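Local coordinates for protein multisubunit Na+/H+ antiporter, E subunit (Anoxybacillus flavithermus, PDB 6Z16) that is the E subunit of a multisubunit Na+/H+ antiporter, a membrane-embedded part of a complex that probably exchanges sodium ions for protons across the cell membrane, at residues L7-A12 against A25-G30; I33-L38 against R48-P53. All blocks are in the same frame, centred on the assembly; numbering follows the deposited sequence.

Contact 1 (L7-A12 against A25-G30); sequences LNVILA and ASFLVG. With PTY (phosphatidylethanolamine), chain B.
Ala12 meets Phe27 and Gly30; Ala12 and Gly30 are both small, and their CA atoms lie 4.2 Å apart. The methyl of Ala12 touches both partners, with CB 3.6 Å from Phe27 CE1 and 3.9 Å from Gly30 C. The Phe27 side chain has CG anti to the backbone N (chi1 -178°), and the methyl of Ala12 approaches its ring obliquely, at CD1 and CE1. Further along the ring, Phe27 CZ touches Val9 CG1 at 4.4 Å. No hydrogen bond joins the two segments; the contact is apolar. Asn8 lies beside it, and its amide is held from outside: ND2 bonds to the carbonyl of Tyr31, and OD1 probably to the hydroxyl of Tyr50. Leu7 belongs to the phosphatidylethanolamine pocket with Phe3, Phe44, Phe45 and His46, its CD2 3.7 Å from lipid carbon C12, and Leu11 also touches the lipid, with CD2 4.0 Å from C14. The short segment axes approach to 8.9 Å at 126°, an inclined, roughly antiparallel crossing of helix 3-18 and helix 24-40. Phe27 also packs on Phe13 and Met16 of helix 3-18, while Leu7 and Leu11 touch Leu38 of helix 24-40 beside the lipid.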
ATOM      1  N   LEU E   7      -4.934   3.860  11.801  1.00 66.39           N
ATOM      2  CA  LEU E   7      -4.229   5.080  12.147  1.00 62.51           C
ATOM      3  C   LEU E   7      -2.736   4.925  11.892  1.00 52.12           C
ATOM      4  O   LEU E   7      -2.080   5.860  11.425  1.00 52.34           O
ATOM      5  CB  LEU E   7      -4.521   5.421  13.603  1.00 65.20           C
ATOM      6  CG  LEU E   7      -4.414   6.881  14.029  1.00 84.47           C
ATOM      7  CD1 LEU E   7      -5.402   7.115  15.136  1.00 75.75           C
ATOM      8  CD2 LEU E   7      -3.030   7.251  14.492  1.00111.15           C
ATOM      9  N   ASN E   8      -2.201   3.732  12.152  1.00 56.29           N
ATOM     10  CA  ASN E   8      -0.808   3.443  11.827  1.00 63.82           C
ATOM     11  C   ASN E   8      -0.584   3.434  10.317  1.00 72.20           C
ATOM     12  O   ASN E   8       0.461   3.898   9.838  1.00 71.04           O
ATOM     13  CB  ASN E   8      -0.419   2.105  12.452  1.00 73.65           C
ATOM     14  CG  ASN E   8       1.066   1.988  12.746  1.00 82.98           C
ATOM     15  OD1 ASN E   8       1.471   1.155  13.553  1.00 85.00           O
ATOM     16  ND2 ASN E   8       1.886   2.801  12.092  1.00 87.64           N
ATOM     17  N   VAL E   9      -1.562   2.936   9.553  1.00 73.70           N
ATOM     18  CA  VAL E   9      -1.441   2.945   8.094  1.00 85.18           C
ATOM     19  C   VAL E   9      -1.451   4.374   7.552  1.00 86.22           C
ATOM     20  O   VAL E   9      -0.637   4.732   6.686  1.00 83.42           O
ATOM     21  CB  VAL E   9      -2.550   2.082   7.462  1.00 92.79           C
ATOM     22  CG1 VAL E   9      -2.572   2.240   5.950  1.00 90.64           C
ATOM     23  CG2 VAL E   9      -2.326   0.626   7.797  1.00 99.41           C
ATOM     24  N   ILE E  10      -2.328   5.230   8.081  1.00 85.57           N
ATOM     25  CA  ILE E  10      -2.366   6.585   7.541  1.00 82.70           C
ATOM     26  C   ILE E  10      -1.187   7.419   8.046  1.00 70.71           C
ATOM     27  O   ILE E  10      -0.750   8.340   7.352  1.00 65.81           O
ATOM     28  CB  ILE E  10      -3.731   7.259   7.801  1.00 89.87           C
ATOM     29  CG1 ILE E  10      -4.055   7.426   9.289  1.00 87.17           C
ATOM     30  CG2 ILE E  10      -4.844   6.482   7.114  1.00 90.56           C
ATOM     31  CD1 ILE E  10      -3.775   8.810   9.857  1.00 73.63           C
ATOM     32  N   LEU E  11      -0.622   7.105   9.221  1.00 67.88           N
ATOM     33  CA  LEU E  11       0.627   7.758   9.611  1.00 59.95           C
ATOM     34  C   LEU E  11       1.793   7.313   8.742  1.00 58.66           C
ATOM     35  O   LEU E  11       2.700   8.110   8.477  1.00 61.26           O
ATOM     36  CB  LEU E  11       0.957   7.504  11.080  1.00 55.95           C
ATOM     37  CG  LEU E  11       0.141   8.236  12.142  1.00 54.38           C
ATOM     38  CD1 LEU E  11       0.597   7.822  13.519  1.00 58.80           C
ATOM     39  CD2 LEU E  11       0.279   9.727  11.977  1.00 54.03           C
ATOM     40  N   ALA E  12       1.789   6.060   8.282  1.00 60.44           N
ATOM     41  CA  ALA E  12       2.774   5.654   7.285  1.00 58.71           C
ATOM     42  C   ALA E  12       2.570   6.386   5.963  1.00 70.16           C
ATOM     43  O   ALA E  12       3.549   6.715   5.281  1.00 72.69           O
ATOM     44  CB  ALA E  12       2.716   4.144   7.075  1.00 51.89           C
ATOM     45  N   ALA E  25       9.509   0.326   1.022  1.00105.49           N
ATOM     46  CA  ALA E  25      10.496   0.462   2.091  1.00111.67           C
ATOM     47  C   ALA E  25      10.196   1.671   2.968  1.00112.07           C
ATOM     48  O   ALA E  25      10.264   1.589   4.204  1.00109.63           O
ATOM     49  CB  ALA E  25      11.899   0.567   1.497  1.00103.09           C
ATOM     50  N   SER E  26       9.833   2.794   2.342  1.00104.88           N
ATOM     51  CA  SER E  26       9.394   3.966   3.087  1.00 94.31           C
ATOM     52  C   SER E  26       8.102   3.695   3.841  1.00 97.40           C
ATOM     53  O   SER E  26       7.895   4.249   4.926  1.00102.01           O
ATOM     54  CB  SER E  26       9.218   5.147   2.135  1.00 82.63           C
ATOM     55  OG  SER E  26       8.158   4.904   1.230  1.00 82.16           O
ATOM     56  N   PHE E  27       7.243   2.823   3.301  1.00 93.71           N
ATOM     57  CA  PHE E  27       6.021   2.453   4.006  1.00 94.99           C
ATOM     58  C   PHE E  27       6.330   1.658   5.268  1.00 99.74           C
ATOM     59  O   PHE E  27       5.709   1.882   6.310  1.00 97.74           O
ATOM     60  CB  PHE E  27       5.095   1.656   3.087  1.00 85.12           C
ATOM     61  CG  PHE E  27       3.793   1.274   3.727  1.00 80.78           C
ATOM     62  CD1 PHE E  27       2.789   2.211   3.891  1.00 84.27           C
ATOM     63  CD2 PHE E  27       3.575  -0.019   4.171  1.00 88.52           C
ATOM     64  CE1 PHE E  27       1.587   1.868   4.483  1.00 89.19           C
ATOM     65  CE2 PHE E  27       2.379  -0.369   4.768  1.00 97.57           C
ATOM     66  CZ  PHE E  27       1.383   0.577   4.923  1.00 97.17           C
ATOM     67  N   LEU E  28       7.302   0.743   5.199  1.00100.27           N
ATOM     68  CA  LEU E  28       7.685  -0.010   6.393  1.00105.08           C
ATOM     69  C   LEU E  28       8.369   0.877   7.426  1.00103.43           C
ATOM     70  O   LEU E  28       8.137   0.715   8.632  1.00102.33           O
ATOM     71  CB  LEU E  28       8.585  -1.188   6.023  1.00111.41           C
ATOM     72  CG  LEU E  28       7.932  -2.545   5.739  1.00107.29           C
ATOM     73  CD1 LEU E  28       7.150  -2.588   4.446  1.00105.91           C
ATOM     74  CD2 LEU E  28       8.985  -3.639   5.755  1.00114.82           C
ATOM     75  N   VAL E  29       9.205   1.822   6.976  1.00100.37           N
ATOM     76  CA  VAL E  29       9.855   2.755   7.901  1.00 92.02           C
ATOM     77  C   VAL E  29       8.816   3.627   8.601  1.00 88.87           C
ATOM     78  O   VAL E  29       8.833   3.780   9.832  1.00 87.57           O
ATOM     79  CB  VAL E  29      10.906   3.603   7.160  1.00 79.76           C
ATOM     80  CG1 VAL E  29      11.443   4.691   8.062  1.00 75.87           C
ATOM     81  CG2 VAL E  29      12.049   2.734   6.692  1.00 76.05           C
ATOM     82  N   GLY E  30       7.871   4.173   7.832  1.00 84.61           N
ATOM     83  CA  GLY E  30       6.805   4.962   8.418  1.00 79.19           C
ATOM     84  C   GLY E  30       5.872   4.156   9.295  1.00 75.63           C
ATOM     85  O   GLY E  30       5.338   4.681  10.274  1.00 73.49           O
TER
HETATM   86  C1  PTY B 201      -7.603  10.745  17.759  1.00122.10           C
HETATM   87  C2  PTY B 201     -10.648   5.596  19.583  1.00134.94           C
HETATM   88  C3  PTY B 201     -10.969   6.850  20.421  1.00141.48           C
HETATM   89  O4  PTY B 201      -8.349  10.477  16.550  1.00118.31           O
HETATM   90  C5  PTY B 201      -6.725   9.137  19.504  1.00144.07           C
HETATM   91  C6  PTY B 201      -6.772   9.518  18.044  1.00130.71           C
HETATM   92  O7  PTY B 201      -5.449   9.581  17.398  1.00122.60           O
HETATM   93  C8  PTY B 201      -4.576  10.584  17.645  1.00122.37           C
HETATM   94  O10 PTY B 201      -4.601  11.296  18.613  1.00128.69           O
HETATM   95  C11 PTY B 201      -3.573  10.697  16.537  1.00118.74           C
HETATM   96  C12 PTY B 201      -4.241  10.667  15.170  1.00115.49           C
HETATM   97  C13 PTY B 201      -3.922  11.870  14.304  1.00114.83           C
HETATM   98  C14 PTY B 201      -2.467  11.972  13.888  1.00127.54           C
HETATM   99  C15 PTY B 201      -2.206  13.100  12.905  1.00134.24           C
HETATM  100  C16 PTY B 201      -2.978  12.955  11.606  1.00135.60           C
HETATM  101  C17 PTY B 201      -2.877  14.159  10.683  1.00143.19           C
HETATM  102  C18 PTY B 201      -1.469  14.451  10.189  1.00142.81           C
HETATM  103  C19 PTY B 201      -1.389  15.617   9.215  1.00139.95           C
HETATM  104  C20 PTY B 201      -2.246  15.439   7.973  1.00134.30           C
HETATM  105  C30 PTY B 201      -8.701  11.517  15.796  1.00110.16           C
HETATM  106  C31 PTY B 201      -9.473  11.065  14.593  1.00113.87           C
HETATM  107  O30 PTY B 201      -8.434  12.657  16.059  1.00113.05           O
HETATM  108  C32 PTY B 201      -8.586  10.623  13.437  1.00109.68           C
HETATM  109  C33 PTY B 201      -7.795  11.769  12.831  1.00113.65           C
HETATM  110  C34 PTY B 201      -7.231  11.470  11.450  1.00116.10           C
HETATM  111  C35 PTY B 201      -6.620  12.685  10.770  1.00123.38           C
HETATM  112  C36 PTY B 201      -6.216  12.447   9.325  1.00125.32           C
HETATM  113  C37 PTY B 201      -7.382  12.108   8.409  1.00124.35           C
HETATM  114  P1  PTY B 201      -9.046   8.689  20.537  1.00169.81           P
HETATM  115  O11 PTY B 201     -10.249   7.948  19.812  1.00156.02           O
HETATM  116  O12 PTY B 201      -8.936   8.122  21.767  1.00173.24           O
HETATM  117  O13 PTY B 201      -9.233  10.075  20.528  1.00166.69           O
HETATM  118  O14 PTY B 201      -7.862   8.291  19.770  1.00160.06           O
HETATM  119  N1  PTY B 201     -10.621   4.427  20.463  1.00132.64           N

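Contact 2 (I33-L38 against R48-P53)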
ATOM      1  N   ILE E  33       7.759   3.804  12.629  1.00 74.27           N
ATOM      2  CA  ILE E  33       7.693   5.082  13.339  1.00 71.65           C
ATOM      3  C   ILE E  33       6.301   5.307  13.921  1.00 70.06           C
ATOM      4  O   ILE E  33       6.155   5.704  15.084  1.00 70.20           O
ATOM      5  CB  ILE E  33       8.117   6.228  12.401  1.00 63.76           C
ATOM      6  CG1 ILE E  33       9.580   6.081  12.007  1.00 64.86           C
ATOM      7  CG2 ILE E  33       7.939   7.573  13.062  1.00 61.84           C
ATOM      8  CD1 ILE E  33       9.975   6.967  10.868  1.00 60.34           C
ATOM      9  N   GLY E  34       5.258   5.003  13.144  1.00 65.61           N
ATOM     10  CA  GLY E  34       3.905   5.114  13.651  1.00 59.25           C
ATOM     11  C   GLY E  34       3.582   4.108  14.733  1.00 66.84           C
ATOM     12  O   GLY E  34       2.765   4.387  15.610  1.00 72.20           O
ATOM     13  N   LEU E  35       4.227   2.940  14.702  1.00 71.19           N
ATOM     14  CA  LEU E  35       4.079   1.971  15.782  1.00 80.70           C
ATOM     15  C   LEU E  35       4.635   2.524  17.087  1.00 77.89           C
ATOM     16  O   LEU E  35       4.005   2.392  18.147  1.00 73.22           O
ATOM     17  CB  LEU E  35       4.779   0.666  15.401  1.00 88.91           C
ATOM     18  CG  LEU E  35       4.762  -0.502  16.386  1.00 88.80           C
ATOM     19  CD1 LEU E  35       3.353  -0.969  16.652  1.00 81.20           C
ATOM     20  CD2 LEU E  35       5.611  -1.637  15.847  1.00 88.95           C
ATOM     21  N   PHE E  36       5.792   3.190  17.013  1.00 78.59           N
ATOM     22  CA  PHE E  36       6.361   3.833  18.199  1.00 79.25           C
ATOM     23  C   PHE E  36       5.465   4.964  18.704  1.00 67.42           C
ATOM     24  O   PHE E  36       5.250   5.109  19.918  1.00 64.19           O
ATOM     25  CB  PHE E  36       7.760   4.366  17.890  1.00 99.40           C
ATOM     26  CG  PHE E  36       8.793   3.293  17.662  1.00134.72           C
ATOM     27  CD1 PHE E  36       8.574   1.984  18.072  1.00141.25           C
ATOM     28  CD2 PHE E  36       9.989   3.599  17.031  1.00141.47           C
ATOM     29  CE1 PHE E  36       9.524   1.005  17.853  1.00138.45           C
ATOM     30  CE2 PHE E  36      10.944   2.625  16.812  1.00142.12           C
ATOM     31  CZ  PHE E  36      10.711   1.327  17.225  1.00140.20           C
ATOM     32  N   ILE E  37       4.909   5.749  17.777  1.00 67.94           N
ATOM     33  CA  ILE E  37       4.070   6.891  18.140  1.00 66.69           C
ATOM     34  C   ILE E  37       2.764   6.436  18.788  1.00 66.54           C
ATOM     35  O   ILE E  37       2.336   6.997  19.803  1.00 71.84           O
ATOM     36  CB  ILE E  37       3.831   7.765  16.898  1.00 67.88           C
ATOM     37  CG1 ILE E  37       5.135   8.429  16.498  1.00 64.53           C
ATOM     38  CG2 ILE E  37       2.794   8.829  17.151  1.00 70.47           C
ATOM     39  CD1 ILE E  37       5.103   9.002  15.151  1.00 51.29           C
ATOM     40  N   LEU E  38       2.123   5.406  18.233  1.00 62.27           N
ATOM     41  CA  LEU E  38       0.954   4.829  18.886  1.00 64.93           C
ATOM     42  C   LEU E  38       1.290   4.130  20.192  1.00 69.93           C
ATOM     43  O   LEU E  38       0.405   4.001  21.043  1.00 70.03           O
ATOM     44  CB  LEU E  38       0.237   3.835  17.977  1.00 74.49           C
ATOM     45  CG  LEU E  38      -0.885   4.333  17.075  1.00 76.98           C
ATOM     46  CD1 LEU E  38      -0.378   5.121  15.910  1.00 79.03           C
ATOM     47  CD2 LEU E  38      -1.663   3.151  16.597  1.00 83.54           C
ATOM     48  N   ARG E  48      -6.915  -1.476  23.659  1.00 95.71           N
ATOM     49  CA  ARG E  48      -5.653  -2.191  23.830  1.00 85.94           C
ATOM     50  C   ARG E  48      -4.642  -1.672  22.825  1.00 66.02           C
ATOM     51  O   ARG E  48      -5.025  -1.282  21.721  1.00 68.35           O
ATOM     52  CB  ARG E  48      -5.853  -3.703  23.630  1.00114.22           C
ATOM     53  CG  ARG E  48      -4.632  -4.599  23.866  1.00142.28           C
ATOM     54  CD  ARG E  48      -4.168  -4.531  25.310  1.00144.75           C
ATOM     55  NE  ARG E  48      -3.119  -5.498  25.620  1.00142.36           N
ATOM     56  CZ  ARG E  48      -2.475  -5.537  26.782  1.00141.72           C
ATOM     57  NH1 ARG E  48      -2.772  -4.664  27.735  1.00142.50           N
ATOM     58  NH2 ARG E  48      -1.538  -6.449  26.996  1.00138.30           N
ATOM     59  N   PHE E  49      -3.364  -1.656  23.185  1.00 56.18           N
ATOM     60  CA  PHE E  49      -2.327  -1.480  22.183  1.00 60.59           C
ATOM     61  C   PHE E  49      -2.337  -2.675  21.235  1.00 71.66           C
ATOM     62  O   PHE E  49      -2.300  -3.827  21.671  1.00 77.91           O
ATOM     63  CB  PHE E  49      -0.972  -1.315  22.859  1.00 46.69           C
ATOM     64  CG  PHE E  49       0.147  -1.090  21.905  1.00 58.37           C
ATOM     65  CD1 PHE E  49       0.200   0.064  21.157  1.00 55.73           C
ATOM     66  CD2 PHE E  49       1.162  -2.015  21.780  1.00 67.83           C
ATOM     67  CE1 PHE E  49       1.231   0.279  20.272  1.00 60.89           C
ATOM     68  CE2 PHE E  49       2.204  -1.799  20.906  1.00 64.68           C
ATOM     69  CZ  PHE E  49       2.237  -0.652  20.148  1.00 61.75           C
ATOM     70  N   TYR E  50      -2.382  -2.396  19.931  1.00 65.21           N
ATOM     71  CA  TYR E  50      -2.956  -3.331  18.971  1.00 67.72           C
ATOM     72  C   TYR E  50      -2.085  -4.537  18.654  1.00 94.52           C
ATOM     73  O   TYR E  50      -2.512  -5.372  17.851  1.00 98.33           O
ATOM     74  CB  TYR E  50      -3.299  -2.615  17.661  1.00 58.79           C
ATOM     75  CG  TYR E  50      -2.134  -2.209  16.783  1.00 57.51           C
ATOM     76  CD1 TYR E  50      -1.483  -1.007  16.975  1.00 64.69           C
ATOM     77  CD2 TYR E  50      -1.734  -3.008  15.718  1.00 59.39           C
ATOM     78  CE1 TYR E  50      -0.438  -0.632  16.160  1.00 66.00           C
ATOM     79  CE2 TYR E  50      -0.700  -2.644  14.908  1.00 66.71           C
ATOM     80  CZ  TYR E  50      -0.056  -1.457  15.128  1.00 72.20           C
ATOM     81  OH  TYR E  50       0.980  -1.103  14.302  1.00 79.19           O
ATOM     82  N   LEU E  51      -0.890  -4.664  19.227  1.00102.32           N
ATOM     83  CA  LEU E  51      -0.089  -5.836  18.899  1.00111.06           C
ATOM     84  C   LEU E  51      -0.566  -7.073  19.646  1.00124.66           C
ATOM     85  O   LEU E  51      -0.464  -8.184  19.113  1.00126.47           O
ATOM     86  CB  LEU E  51       1.388  -5.577  19.187  1.00 92.32           C
ATOM     87  CG  LEU E  51       2.073  -4.515  18.325  1.00 67.37           C
ATOM     88  CD1 LEU E  51       3.506  -4.351  18.765  1.00 64.20           C
ATOM     89  CD2 LEU E  51       2.007  -4.861  16.847  1.00 61.09           C
ATOM     90  N   VAL E  52      -1.101  -6.890  20.859  1.00124.52           N
ATOM     91  CA  VAL E  52      -1.571  -8.037  21.651  1.00125.37           C
ATOM     92  C   VAL E  52      -2.733  -8.783  20.997  1.00120.96           C
ATOM     93  O   VAL E  52      -2.700 -10.029  20.986  1.00120.42           O
ATOM     94  CB  VAL E  52      -1.852  -7.596  23.095  1.00119.33           C
ATOM     95  CG1 VAL E  52      -2.351  -8.750  23.952  1.00119.13           C
ATOM     96  CG2 VAL E  52      -0.607  -6.961  23.704  1.00117.31           C
ATOM     97  N   PRO E  53      -3.763  -8.131  20.409  1.00116.24           N
ATOM     98  CA  PRO E  53      -4.726  -8.919  19.615  1.00110.64           C
ATOM     99  C   PRO E  53      -4.133  -9.608  18.393  1.00109.21           C
ATOM    100  O   PRO E  53      -4.592 -10.704  18.047  1.00115.22           O
ATOM    101  CB  PRO E  53      -5.788  -7.885  19.221  1.00108.45           C
ATOM    102  CG  PRO E  53      -5.745  -6.899  20.287  1.00109.31           C
ATOM    103  CD  PRO E  53      -4.304  -6.769  20.628  1.00112.65           C
TER
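Leu38 and Phe49 have the nearest pair of CA atoms, 7.8 Å apart, where the helical segment 33-38 faces the non-helical residues that lead into helix 51-79. Side chains therefore do most of the bridging, and Leu35 does much of it through a single methyl. With CG anti to the backbone N (chi1 180°) and chi2 of 62° carrying the methyl onward, CD1 reaches the residues at the start of helix 51-79. There CD1 is 3.7 Å from Phe49 CZ, 3.8 Å from Tyr50 CZ and 4.0 Å from Leu51 CD1, so one methyl touches three successive residues. The Leu35 side chain crosses that of Phe49 at about a right angle, and both aromatic rings receive the methyl obliquely. One turn later, Leu38 splits its contacts: the carbonyl carbon C lies 3.9 Å from Phe49 CE1, while CD2 is 4.0 Å from Tyr50 CE1. No hydrogen bond links the segments. The hydroxyl of Tyr50, a buried residue, bonds to Tyr31 OH and probably to Asn8 OD1, which would help fix where the ring points. Phe49 also packs edge-to-face with Phe39, and Ile33 and Ile37 lie against Val24 and Leu21 of a neighbouring subunit. This is apolar packing across the connection between two consecutive helices, both predicted to cross the membrane, in which aromatic residues just ahead of the second helix fold back onto the end of the first.

Overall arrangement
Contact 1 comes first along the chain and closes before contact 2 opens, the two lying in series with centres about 12 Å apart. Helix 24-40 is common to both: its early part packs on helix 3-18, and its later part receives the residues leading into helix 51-79. The contacts also touch directly, through the pairs Leu7 with Leu38 and Asn8 with Tyr50, the latter linking helix 3-18 to the start of helix 51-79. The contacts join helices 3-18, 24-40 and 51-79 into what is probably one membrane-embedded bundle, with phosphatidylethanolamine alongside, while the three-stranded antiparallel sheet belongs to the later part of the chain.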